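Local coordinates for ABC transporter substrate-binding protein (Staphylococcus aureus subsp. aureus NCTC 8325, PDB 3UN6), which probably binds the substrate of an ABC-type importer, a ligand still unidentified, and holds zinc between the two lobes of a type II periplasmic-binding-protein fold, at residues 45-49 against 279-284; 75-79 against 90-96; 112-118 against 216-221; 149-153 against 189-193. All blocks are in the same frame, centred on the assembly; numbering follows the deposited sequence.

In a two-lobed binding protein the site lies where the lobes meet, and these four contacts illustrate this around zinc. Contact 1 supplies H46 and contact 3 supplies C220 and C221; their centres are 8 Å apart and they share the metal and its water. Contact 2, in the first lobe, and contact 4, in the second, are helix-on-strand packings with centres 15 Å apart, and both border the site: W75 CH2 lies 4.0 Å from C221 SG, and H149 NE2 is 2.8 Å from N118 OD1, probably a hydrogen bond. I94 N, 2.8 Å from C220 O, ties contact 2 to contact 3, while T45 N, 3.0 Å from E193 O, ties contact 1 to contact 4.

Contact 1 of 4, residues 45-49 against 279-284; sequences THSAN and TSYGDL. With ZN (zinc ion), chain B.
One backbone carbonyl, T45 O, takes two donors: A48 N at 3.2 Å, closing the 3-10 turn of residues 45-47, and Y281 OH from a distant part of the chain, at a short 2.6 Å. The turn (T45 at -61/-22, H46 at -69/-14) leads into helix 48-58. Facing it, residues 279-280 are extended, after which the chain turns sharply through Y281 (-130/-113) and G282 (76/-124). In register, the CA atoms of T45 and T279 are 7.0 Å apart and those of N49 and Y281 7.8 Å. T45 (p rotamer) donates from OG1 to T279 OG1 at 3.0 Å, and T279 OG1 is in turn bonded to S275 O. The m rotamer of Y281, with chi2 near -90°, carries its hydroxyl in under the turn, where A48 CB lies 3.5 Å from OH. N49 (t) brings ND2 to 3.6 Å from L284 CD1, while ND2 itself is hydrogen-bonded to Y244 O. H46 points its CB away; in the m rotamer it binds zinc through ND1 at 2.1 Å, alongside water 1 (2.4 Å from the ion), and its ring stacks on H114. C220 and C221 complete this site of the periplasmic-binding-protein fold. With three hydroxyl groups and the shared carbonyl engaged, the chemistry implies a buried polar junction that probably helps hold in place the turn carrying a metal ligand.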
loop_
_atom_site.group_PDB
_atom_site.type_symbol
_atom_site.label_atom_id
_atom_site.label_comp_id
_atom_site.label_asym_id
_atom_site.label_seq_id
_atom_site.Cartn_x
_atom_site.Cartn_y
_atom_site.Cartn_z
ATOM N N THR A 45 2.241 5.806 3.925
ATOM C CA THR A 45 0.931 6.493 3.926
ATOM C C THR A 45 -0.226 5.544 3.631
ATOM O O THR A 45 -1.374 5.824 3.996
ATOM C CB THR A 45 0.849 7.635 2.902
ATOM O OG1 THR A 45 0.898 7.104 1.571
ATOM C CG2 THR A 45 1.969 8.659 3.121
ATOM N N HIS A 46 0.066 4.418 2.996
ATOM C CA HIS A 46 -0.988 3.490 2.652
ATOM C C HIS A 46 -1.605 2.803 3.845
ATOM O O HIS A 46 -2.683 2.216 3.721
ATOM C CB HIS A 46 -0.524 2.451 1.632
ATOM C CG HIS A 46 -0.031 3.053 0.358
ATOM N ND1 HIS A 46 0.502 2.301 -0.659
ATOM C CD2 HIS A 46 0.063 4.347 -0.036
ATOM C CE1 HIS A 46 0.862 3.097 -1.647
ATOM N NE2 HIS A 46 0.610 4.346 -1.293
ATOM N N SER A 47 -0.950 2.894 4.996
ATOM C CA SER A 47 -1.468 2.266 6.201
ATOM C C SER A 47 -1.901 3.265 7.252
ATOM O O SER A 47 -2.305 2.860 8.331
ATOM C CB SER A 47 -0.373 1.350 6.804
ATOM O OG SER A 47 0.625 2.131 7.429
ATOM N N ALA A 48 -1.843 4.566 6.938
ATOM C CA ALA A 48 -2.100 5.631 7.905
ATOM C C ALA A 48 -3.537 5.683 8.434
ATOM O O ALA A 48 -3.758 6.194 9.525
ATOM C CB ALA A 48 -1.718 6.979 7.305
ATOM N N ASN A 49 -4.504 5.158 7.681
ATOM C CA ASN A 49 -5.882 5.138 8.179
ATOM C C ASN A 49 -6.014 4.218 9.405
ATOM O O ASN A 49 -6.909 4.393 10.195
ATOM C CB ASN A 49 -6.903 4.737 7.108
ATOM C CG ASN A 49 -8.326 5.107 7.506
ATOM O OD1 ASN A 49 -8.583 6.213 7.958
ATOM N ND2 ASN A 49 -9.242 4.179 7.354
ATOM N N THR A 279 -1.441 11.565 -1.276
ATOM C CA THR A 279 -2.219 10.409 -0.889
ATOM C C THR A 279 -3.627 10.919 -0.580
ATOM O O THR A 279 -3.788 12.053 -0.175
ATOM C CB THR A 279 -1.608 9.701 0.339
ATOM O OG1 THR A 279 -0.203 9.497 0.129
ATOM C CG2 THR A 279 -2.279 8.336 0.581
ATOM N N SER A 280 -4.649 10.118 -0.840
ATOM C CA SER A 280 -6.013 10.511 -0.463
ATOM C C SER A 280 -6.669 9.312 0.198
ATOM O O SER A 280 -6.157 8.187 0.125
ATOM C CB SER A 280 -6.825 11.051 -1.649
ATOM O OG SER A 280 -7.284 10.008 -2.480
ATOM N N TYR A 281 -7.764 9.554 0.903
ATOM C CA TYR A 281 -8.487 8.492 1.587
ATOM C C TYR A 281 -9.987 8.588 1.227
ATOM O O TYR A 281 -10.346 8.347 0.088
ATOM C CB TYR A 281 -8.198 8.557 3.091
ATOM C CG TYR A 281 -6.721 8.448 3.389
ATOM C CD1 TYR A 281 -6.130 7.211 3.635
ATOM C CD2 TYR A 281 -5.901 9.572 3.382
ATOM C CE1 TYR A 281 -4.779 7.105 3.889
ATOM C CE2 TYR A 281 -4.545 9.476 3.629
ATOM C CZ TYR A 281 -3.984 8.241 3.883
ATOM O OH TYR A 281 -2.623 8.106 4.109
ATOM N N GLY A 282 -10.858 8.910 2.174
ATOM C CA GLY A 282 -12.295 9.032 1.869
ATOM C C GLY A 282 -13.024 7.705 1.703
ATOM O O GLY A 282 -13.033 6.861 2.613
ATOM N N ASP A 283 -13.672 7.533 0.555
ATOM C CA ASP A 283 -14.405 6.311 0.266
ATOM C C ASP A 283 -13.392 5.225 -0.022
ATOM O O ASP A 283 -12.683 5.280 -1.031
ATOM C CB ASP A 283 -15.330 6.537 -0.935
ATOM C CG ASP A 283 -16.145 5.308 -1.298
ATOM O OD1 ASP A 283 -15.867 4.194 -0.793
ATOM O OD2 ASP A 283 -17.061 5.466 -2.119
ATOM N N LEU A 284 -13.313 4.244 0.870
ATOM C CA LEU A 284 -12.350 3.181 0.734
ATOM C C LEU A 284 -12.992 1.854 0.275
ATOM O O LEU A 284 -12.468 0.769 0.533
ATOM C CB LEU A 284 -11.572 3.019 2.056
ATOM C CG LEU A 284 -10.766 4.230 2.514
ATOM C CD1 LEU A 284 -10.106 3.974 3.895
ATOM C CD2 LEU A 284 -9.695 4.608 1.504
HETATM ZN ZN ZN B . 0.707 0.227 -0.979
HETATM O O HOH W 1 3.069 -0.022 -0.721
#

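Contact 2 of 4, residues 75-79 against 90-96; sequences WPDLM and ASTLIEL
Here a beta-alpha-beta crossover of the first lobe is seen closing on itself: helix 75-83 connects strand 66-71 to strand 89-93, two parallel strands that flank 36-41 in the sheet, and packs back on the second of them. The short axes of 75-79 and 90-93 approach to 9.8 Å with 133° between their directions (signed crossing -133°). CA atoms pair as W75 with T92 (7.8 Å) and L78 with A90 (8.0 Å). The strand ends at L93 (-57/131), the N-cap position of helix 94-102, whose first residue I94 has a backbone hydrogen bond with C220. Aromatic packing centres on W75 (m, chi2 109°): L93, also m, sets CD1 over the five-membered ring of W75, 3.7 Å from its centroid and 3° off the normal, a CH-pi contact. The W75 ring meets the strand backbone too, CZ3 lying 3.5 Å from T92 CA and, near the ring plane, 3.6 Å from S91 O. Polar atoms take little part; no hydrogen bond crosses, and W75 NE1 and T92 OG1 are buried without a partner in the model. Apolar contacts complete the layer: L78 CD2 on A90 CB at 4.0 Å, W75 CB on L96 CD2 at 3.8 Å, and selenomethionine M79, m at all three chi angles, whose CG stands 3.3 Å from L96 CD2.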
loop_
_atom_site.group_PDB
_atom_site.type_symbol
_atom_site.label_atom_id
_atom_site.label_comp_id
_atom_site.label_asym_id
_atom_site.label_seq_id
_atom_site.Cartn_x
_atom_site.Cartn_y
_atom_site.Cartn_z
ATOM N N TRP A 75 7.740 -6.556 3.534
ATOM C CA TRP A 75 6.530 -7.311 3.219
ATOM C C TRP A 75 6.531 -8.811 3.540
ATOM O O TRP A 75 5.537 -9.318 4.068
ATOM C CB TRP A 75 6.110 -7.062 1.783
ATOM C CG TRP A 75 5.724 -5.643 1.551
ATOM C CD1 TRP A 75 6.412 -4.721 0.834
ATOM C CD2 TRP A 75 4.572 -4.978 2.063
ATOM N NE1 TRP A 75 5.757 -3.519 0.847
ATOM C CE2 TRP A 75 4.615 -3.654 1.594
ATOM C CE3 TRP A 75 3.494 -5.380 2.858
ATOM C CZ2 TRP A 75 3.629 -2.728 1.889
ATOM C CZ3 TRP A 75 2.524 -4.464 3.163
ATOM C CH2 TRP A 75 2.591 -3.143 2.681
ATOM N N PRO A 76 7.625 -9.526 3.248
ATOM C CA PRO A 76 7.607 -10.953 3.602
ATOM C C PRO A 76 7.386 -11.225 5.104
ATOM O O PRO A 76 6.592 -12.095 5.446
ATOM C CB PRO A 76 8.989 -11.444 3.131
ATOM C CG PRO A 76 9.291 -10.550 1.959
ATOM C CD PRO A 76 8.768 -9.187 2.388
ATOM N N ASP A 77 8.047 -10.484 5.997
ATOM C CA ASP A 77 7.815 -10.664 7.445
ATOM C C ASP A 77 6.354 -10.430 7.820
ATOM O O ASP A 77 5.774 -11.151 8.642
ATOM C CB ASP A 77 8.651 -9.701 8.258
ATOM C CG ASP A 77 10.104 -10.072 8.293
ATOM O OD1 ASP A 77 10.448 -11.164 7.795
ATOM O OD2 ASP A 77 10.900 -9.262 8.827
ATOM N N LEU A 78 5.770 -9.399 7.241
ATOM C CA LEU A 78 4.372 -9.078 7.514
ATOM C C LEU A 78 3.432 -10.236 7.050
ATOM O O LEU A 78 2.552 -10.675 7.811
ATOM C CB LEU A 78 4.005 -7.731 6.898
ATOM C CG LEU A 78 2.548 -7.277 7.020
ATOM C CD1 LEU A 78 2.442 -5.715 7.009
ATOM C CD2 LEU A 78 1.671 -7.879 5.942
HETATM N N MSE A 79 3.626 -10.733 5.837
HETATM C CA MSE A 79 2.802 -11.847 5.314
HETATM C C MSE A 79 2.968 -13.149 6.136
HETATM O O MSE A 79 2.001 -13.872 6.346
HETATM C CB MSE A 79 3.112 -12.107 3.831
HETATM C CG MSE A 79 2.665 -10.993 2.896
HETATM SE SE MSE A 79 0.747 -10.516 3.126
HETATM C CE MSE A 79 -0.032 -12.312 2.827
ATOM N N ALA A 90 -4.163 -7.046 8.427
ATOM C CA ALA A 90 -3.064 -6.205 8.008
ATOM C C ALA A 90 -3.420 -5.272 6.866
ATOM O O ALA A 90 -4.363 -5.535 6.122
ATOM C CB ALA A 90 -1.915 -7.103 7.539
ATOM N N SER A 91 -2.683 -4.161 6.766
ATOM C CA SER A 91 -2.749 -3.291 5.575
ATOM C C SER A 91 -1.620 -3.854 4.711
ATOM O O SER A 91 -0.479 -3.917 5.164
ATOM C CB SER A 91 -2.493 -1.820 5.920
ATOM O OG SER A 91 -2.639 -1.012 4.771
ATOM N N THR A 92 -1.927 -4.286 3.491
ATOM C CA THR A 92 -0.935 -4.988 2.668
ATOM C C THR A 92 -1.116 -4.799 1.171
ATOM O O THR A 92 -2.180 -4.392 0.697
ATOM C CB THR A 92 -0.954 -6.533 3.017
ATOM O OG1 THR A 92 0.163 -7.217 2.412
ATOM C CG2 THR A 92 -2.244 -7.179 2.559
ATOM N N LEU A 93 -0.056 -5.080 0.427
ATOM C CA LEU A 93 -0.095 -5.004 -1.032
ATOM C C LEU A 93 -1.226 -5.931 -1.531
ATOM O O LEU A 93 -1.317 -7.099 -1.119
ATOM C CB LEU A 93 1.225 -5.467 -1.630
ATOM C CG LEU A 93 2.472 -4.711 -1.162
ATOM C CD1 LEU A 93 3.686 -5.390 -1.773
ATOM C CD2 LEU A 93 2.390 -3.216 -1.522
ATOM N N ILE A 94 -2.081 -5.409 -2.411
ATOM C CA ILE A 94 -3.235 -6.183 -2.873
ATOM C C ILE A 94 -2.828 -7.409 -3.690
ATOM O O ILE A 94 -3.467 -8.453 -3.584
ATOM C CB ILE A 94 -4.304 -5.272 -3.606
ATOM C CG1 ILE A 94 -5.607 -6.049 -3.823
ATOM C CG2 ILE A 94 -3.751 -4.684 -4.918
ATOM C CD1 ILE A 94 -6.705 -5.256 -4.588
ATOM N N GLU A 95 -1.740 -7.303 -4.470
ATOM C CA GLU A 95 -1.308 -8.410 -5.324
ATOM C C GLU A 95 -0.730 -9.516 -4.482
ATOM O O GLU A 95 -0.939 -10.675 -4.776
ATOM C CB GLU A 95 -0.275 -7.978 -6.395
ATOM C CG GLU A 95 -0.799 -6.972 -7.481
ATOM C CD GLU A 95 -0.811 -5.498 -7.045
ATOM O OE1 GLU A 95 -0.441 -5.186 -5.883
ATOM O OE2 GLU A 95 -1.169 -4.631 -7.883
ATOM N N LEU A 96 -0.002 -9.131 -3.433
ATOM C CA LEU A 96 0.642 -10.059 -2.485
ATOM C C LEU A 96 -0.418 -10.865 -1.748
ATOM O O LEU A 96 -0.301 -12.090 -1.586
ATOM C CB LEU A 96 1.507 -9.263 -1.498
ATOM C CG LEU A 96 2.353 -10.037 -0.490
ATOM C CD1 LEU A 96 3.218 -11.115 -1.168
ATOM C CD2 LEU A 96 3.213 -9.047 0.341
#

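Contact 3 of 4, residues 112-118 against 216-221; sequences LGHHEGN and PDAYCC. With ZN (zinc ion), chain B.
Type II binding proteins join their lobes by two chain crossings, and here the two run side by side: 112-118 enters the second lobe while 216-221 returns to the first. CA atoms pair as G113 with C221 (5.4 Å) and E116 with D217 (5.8 Å). G113 N donates to C221 O (3.0 Å), and C221 N to H114 NE2 (3.1 Å), with H114 in p. H115 ND1 donates to D217 OD1 (2.8 Å), its NE2 being taken by D283 O; D217 N reaches E116 OE1 (2.8 Å), with E116 at positive phi (62/-142). Water 2 joins H114 O, C220 N and C221 O; water 4 joins E116 N, D217 OD1 and A218 O; water 3 joins E116 OE2 to A218 N. L112 CD2 sits over the Y219 ring, 3.6 Å from its centroid. C220 SG (2.4 Å) and C221 SG (2.3 Å) bind zinc with H46 and water 1. N118, its OD1 hydrogen-bonded to H149 NE2, donates ND2 to C220 SG at 3.4 Å.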
loop_
_atom_site.group_PDB
_atom_site.type_symbol
_atom_site.label_atom_id
_atom_site.label_comp_id
_atom_site.label_asym_id
_atom_site.label_seq_id
_atom_site.Cartn_x
_atom_site.Cartn_y
_atom_site.Cartn_z
ATOM N N LEU A 112 -10.040 -0.588 0.985
ATOM C CA LEU A 112 -8.745 -0.038 0.545
ATOM C C LEU A 112 -8.061 0.653 1.732
ATOM O O LEU A 112 -8.723 1.063 2.677
ATOM C CB LEU A 112 -8.971 1.019 -0.542
ATOM C CG LEU A 112 -9.625 0.587 -1.848
ATOM C CD1 LEU A 112 -9.918 1.830 -2.701
ATOM C CD2 LEU A 112 -8.722 -0.443 -2.591
ATOM N N GLY A 113 -6.748 0.754 1.708
ATOM C CA GLY A 113 -6.034 1.513 2.720
ATOM C C GLY A 113 -5.979 3.003 2.334
ATOM O O GLY A 113 -5.856 3.870 3.187
ATOM N N HIS A 114 -6.134 3.298 1.046
ATOM C CA HIS A 114 -5.931 4.646 0.544
ATOM C C HIS A 114 -6.129 4.678 -0.969
ATOM O O HIS A 114 -6.363 3.644 -1.604
ATOM C CB HIS A 114 -4.449 4.931 0.712
ATOM C CG HIS A 114 -3.631 4.006 -0.120
ATOM N ND1 HIS A 114 -3.077 4.383 -1.324
ATOM C CD2 HIS A 114 -3.447 2.667 -0.022
ATOM C CE1 HIS A 114 -2.502 3.332 -1.882
ATOM N NE2 HIS A 114 -2.724 2.276 -1.116
ATOM N N HIS A 115 -6.026 5.875 -1.533
ATOM C CA HIS A 115 -5.987 6.070 -2.998
ATOM C C HIS A 115 -4.669 6.794 -3.274
ATOM O O HIS A 115 -4.244 7.640 -2.477
ATOM C CB HIS A 115 -7.152 6.898 -3.537
ATOM C CG HIS A 115 -8.487 6.237 -3.390
ATOM N ND1 HIS A 115 -9.016 5.404 -4.348
ATOM C CD2 HIS A 115 -9.392 6.279 -2.388
ATOM C CE1 HIS A 115 -10.191 4.963 -3.943
ATOM N NE2 HIS A 115 -10.444 5.481 -2.760
ATOM N N GLU A 116 -4.020 6.430 -4.377
ATOM C CA GLU A 116 -2.775 7.048 -4.827
ATOM C C GLU A 116 -1.614 6.897 -3.848
ATOM O O GLU A 116 -1.430 5.811 -3.264
ATOM C CB GLU A 116 -3.019 8.525 -5.224
ATOM C CG GLU A 116 -4.101 8.668 -6.285
ATOM C CD GLU A 116 -3.768 7.986 -7.638
ATOM O OE1 GLU A 116 -4.615 8.085 -8.558
ATOM O OE2 GLU A 116 -2.677 7.377 -7.800
ATOM N N GLY A 117 -0.781 7.927 -3.716
ATOM C CA GLY A 117 0.355 7.870 -2.787
ATOM C C GLY A 117 1.576 7.055 -3.219
ATOM O O GLY A 117 2.454 6.754 -2.390
ATOM N N ASN A 118 1.643 6.683 -4.498
ATOM C CA ASN A 118 2.801 5.936 -5.060
ATOM C C ASN A 118 3.675 6.833 -5.929
ATOM O O ASN A 118 3.184 7.773 -6.571
ATOM C CB ASN A 118 2.332 4.712 -5.884
ATOM C CG ASN A 118 2.023 3.496 -5.007
ATOM O OD1 ASN A 118 2.735 3.245 -4.037
ATOM N ND2 ASN A 118 0.986 2.719 -5.367
ATOM N N PRO A 216 -3.978 5.868 -13.453
ATOM C CA PRO A 216 -4.856 6.592 -12.552
ATOM C C PRO A 216 -5.622 5.711 -11.563
ATOM O O PRO A 216 -6.272 4.740 -11.953
ATOM C CB PRO A 216 -5.822 7.284 -13.502
ATOM C CG PRO A 216 -5.018 7.474 -14.748
ATOM C CD PRO A 216 -4.208 6.241 -14.856
ATOM N N ASP A 217 -5.507 6.069 -10.289
ATOM C CA ASP A 217 -6.165 5.383 -9.178
ATOM C C ASP A 217 -5.970 3.861 -9.161
ATOM O O ASP A 217 -6.917 3.094 -8.938
ATOM C CB ASP A 217 -7.662 5.747 -9.119
ATOM C CG ASP A 217 -8.336 5.299 -7.776
ATOM O OD1 ASP A 217 -7.633 5.143 -6.737
ATOM O OD2 ASP A 217 -9.576 5.109 -7.771
ATOM N N ALA A 218 -4.747 3.426 -9.428
ATOM C CA ALA A 218 -4.422 2.024 -9.333
ATOM C C ALA A 218 -4.497 1.623 -7.867
ATOM O O ALA A 218 -3.926 2.281 -7.006
ATOM C CB ALA A 218 -3.009 1.766 -9.871
ATOM N N TYR A 219 -5.204 0.552 -7.558
ATOM C CA TYR A 219 -5.240 0.115 -6.186
ATOM C C TYR A 219 -3.846 -0.395 -5.798
ATOM O O TYR A 219 -3.120 -0.970 -6.632
ATOM C CB TYR A 219 -6.290 -0.974 -5.971
ATOM C CG TYR A 219 -7.732 -0.557 -6.114
ATOM C CD1 TYR A 219 -8.121 0.789 -6.085
ATOM C CD2 TYR A 219 -8.731 -1.522 -6.150
ATOM C CE1 TYR A 219 -9.465 1.148 -6.172
ATOM C CE2 TYR A 219 -10.069 -1.178 -6.212
ATOM C CZ TYR A 219 -10.433 0.157 -6.230
ATOM O OH TYR A 219 -11.760 0.489 -6.298
ATOM N N CYS A 220 -3.460 -0.146 -4.544
ATOM C CA CYS A 220 -2.184 -0.620 -4.026
ATOM C C CYS A 220 -2.372 -1.453 -2.750
ATOM O O CYS A 220 -2.296 -2.659 -2.789
ATOM C CB CYS A 220 -1.220 0.540 -3.796
ATOM S SG CYS A 220 0.458 -0.018 -3.345
ATOM N N CYS A 221 -2.603 -0.814 -1.622
ATOM C CA CYS A 221 -2.783 -1.547 -0.387
ATOM C C CYS A 221 -4.241 -1.677 0.024
ATOM O O CYS A 221 -5.045 -0.766 -0.170
ATOM C CB CYS A 221 -1.989 -0.912 0.747
ATOM S SG CYS A 221 -0.173 -1.144 0.619
HETATM ZN ZN ZN B . 0.707 0.227 -0.979
HETATM O O HOH W 2 -5.443 1.084 -2.562
HETATM O O HOH W 3 -2.078 5.240 -9.429
HETATM O O HOH W 4 -5.383 4.491 -6.025
HETATM O O HOH W 5 -0.793 3.548 -7.173
HETATM O O HOH W 1 3.069 -0.022 -0.721
#

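Contact 4 of 4, residues 149-153 against 189-193; sequences HYLLL and YSVAE
This is helix-on-sheet packing in the second lobe: helix 148-159, the crossover helix between parallel strands 138-142 and 167-171, also lies against strand 188-192, the other neighbour of 138-142. The short axes of 149-153 and 189-192 come within 8.2 Å, their directions 135° apart (signed crossing 135°), and the closest CA pair is H149 with S190 at 5.4 Å. The strand is strongly extended (S190 -131/134, V191 -167/169). It turns S190 to the helix and Y189 and V191 to helix 177-182, so helices cover the strand on two faces. No hydrogen bond crosses; the polar ends are satisfied elsewhere, S190 OG by V119 O and H149 NE2 by N118 OD1. H149, in m with chi2 93°, lays its ring along the strand, CD2 3.4 Å from V191 CA and NE2 3.6 Å from A192 N, while its CB is 3.7 Å from S190 OG. The same ring touches C220, a zinc ligand, so the helix start borders the metal site between the lobes. One turn on, where L153 N donates its helical hydrogen bond to H149 O (3.0 Å), the L153 side chain, in m, sets CD1 3.7 Å from S190 CB.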
loop_
_atom_site.group_PDB
_atom_site.type_symbol
_atom_site.label_atom_id
_atom_site.label_comp_id
_atom_site.label_asym_id
_atom_site.label_seq_id
_atom_site.Cartn_x
_atom_site.Cartn_y
_atom_site.Cartn_z
ATOM N N HIS A 149 3.573 -1.467 -7.741
ATOM C CA HIS A 149 4.812 -0.784 -8.122
ATOM C C HIS A 149 5.426 -1.427 -9.343
ATOM O O HIS A 149 5.813 -0.723 -10.273
ATOM C CB HIS A 149 5.758 -0.781 -6.923
ATOM C CG HIS A 149 5.094 -0.288 -5.690
ATOM N ND1 HIS A 149 4.492 -1.140 -4.781
ATOM C CD2 HIS A 149 4.821 0.972 -5.271
ATOM C CE1 HIS A 149 3.926 -0.422 -3.830
ATOM N NE2 HIS A 149 4.114 0.861 -4.098
ATOM N N TYR A 150 5.502 -2.762 -9.363
ATOM C CA TYR A 150 5.961 -3.490 -10.551
ATOM C C TYR A 150 5.073 -3.132 -11.762
ATOM O O TYR A 150 5.572 -2.883 -12.854
ATOM C CB TYR A 150 5.900 -5.007 -10.327
ATOM C CG TYR A 150 6.123 -5.841 -11.576
ATOM C CD1 TYR A 150 5.062 -6.420 -12.267
ATOM C CD2 TYR A 150 7.409 -6.013 -12.093
ATOM C CE1 TYR A 150 5.288 -7.182 -13.418
ATOM C CE2 TYR A 150 7.631 -6.755 -13.210
ATOM C CZ TYR A 150 6.580 -7.335 -13.879
ATOM O OH TYR A 150 6.863 -8.066 -14.997
ATOM N N LEU A 151 3.766 -3.121 -11.555
ATOM C CA LEU A 151 2.830 -2.814 -12.633
ATOM C C LEU A 151 2.982 -1.382 -13.135
ATOM O O LEU A 151 2.934 -1.135 -14.330
ATOM C CB LEU A 151 1.377 -3.055 -12.181
ATOM C CG LEU A 151 1.103 -4.487 -11.690
ATOM C CD1 LEU A 151 -0.336 -4.597 -11.150
ATOM C CD2 LEU A 151 1.362 -5.525 -12.787
ATOM N N LEU A 152 3.157 -0.439 -12.218
ATOM C CA LEU A 152 3.330 0.965 -12.587
ATOM C C LEU A 152 4.573 1.137 -13.446
ATOM O O LEU A 152 4.552 1.827 -14.482
ATOM C CB LEU A 152 3.431 1.845 -11.334
ATOM C CG LEU A 152 2.144 2.167 -10.574
ATOM C CD1 LEU A 152 2.454 2.704 -9.172
ATOM C CD2 LEU A 152 1.296 3.158 -11.376
ATOM N N LEU A 153 5.652 0.482 -13.031
ATOM C CA LEU A 153 6.904 0.586 -13.750
ATOM C C LEU A 153 6.834 -0.031 -15.129
ATOM O O LEU A 153 7.362 0.539 -16.083
ATOM C CB LEU A 153 8.051 0.018 -12.925
ATOM C CG LEU A 153 8.616 0.925 -11.831
ATOM C CD1 LEU A 153 9.514 0.047 -10.857
ATOM C CD2 LEU A 153 9.411 2.041 -12.450
ATOM N N TYR A 189 13.418 3.644 -8.320
ATOM C CA TYR A 189 12.546 2.768 -7.600
ATOM C C TYR A 189 11.126 3.285 -7.598
ATOM O O TYR A 189 10.861 4.437 -7.992
ATOM C CB TYR A 189 13.053 2.524 -6.169
ATOM C CG TYR A 189 13.179 3.744 -5.234
ATOM C CD1 TYR A 189 12.073 4.242 -4.536
ATOM C CD2 TYR A 189 14.418 4.315 -4.983
ATOM C CE1 TYR A 189 12.196 5.317 -3.669
ATOM C CE2 TYR A 189 14.558 5.382 -4.119
ATOM C CZ TYR A 189 13.441 5.882 -3.464
ATOM O OH TYR A 189 13.602 6.927 -2.599
ATOM N N SER A 190 10.213 2.401 -7.228
ATOM C CA SER A 190 8.827 2.753 -7.090
ATOM C C SER A 190 8.354 2.236 -5.725
ATOM O O SER A 190 8.612 1.095 -5.379
ATOM C CB SER A 190 8.021 2.157 -8.223
ATOM O OG SER A 190 6.689 2.572 -8.118
ATOM N N VAL A 191 7.641 3.070 -4.967
ATOM C CA VAL A 191 7.250 2.719 -3.617
ATOM C C VAL A 191 6.197 3.686 -3.115
ATOM O O VAL A 191 5.908 4.689 -3.775
ATOM C CB VAL A 191 8.472 2.799 -2.694
ATOM C CG1 VAL A 191 8.954 4.277 -2.596
ATOM C CG2 VAL A 191 8.172 2.206 -1.317
ATOM N N ALA A 192 5.579 3.351 -1.977
ATOM C CA ALA A 192 4.607 4.240 -1.371
ATOM C C ALA A 192 5.357 5.346 -0.657
ATOM O O ALA A 192 6.477 5.142 -0.184
ATOM C CB ALA A 192 3.733 3.484 -0.365
ATOM N N GLU A 193 4.750 6.511 -0.563
ATOM C CA GLU A 193 5.349 7.559 0.246
ATOM C C GLU A 193 5.297 7.025 1.675
ATOM O O GLU A 193 4.477 6.156 1.976
ATOM C CB GLU A 193 4.601 8.862 0.086
ATOM C CG GLU A 193 4.786 9.507 -1.294
ATOM C CD GLU A 193 6.221 10.021 -1.570
ATOM O OE1 GLU A 193 7.201 9.475 -1.019
ATOM O OE2 GLU A 193 6.364 10.967 -2.383
#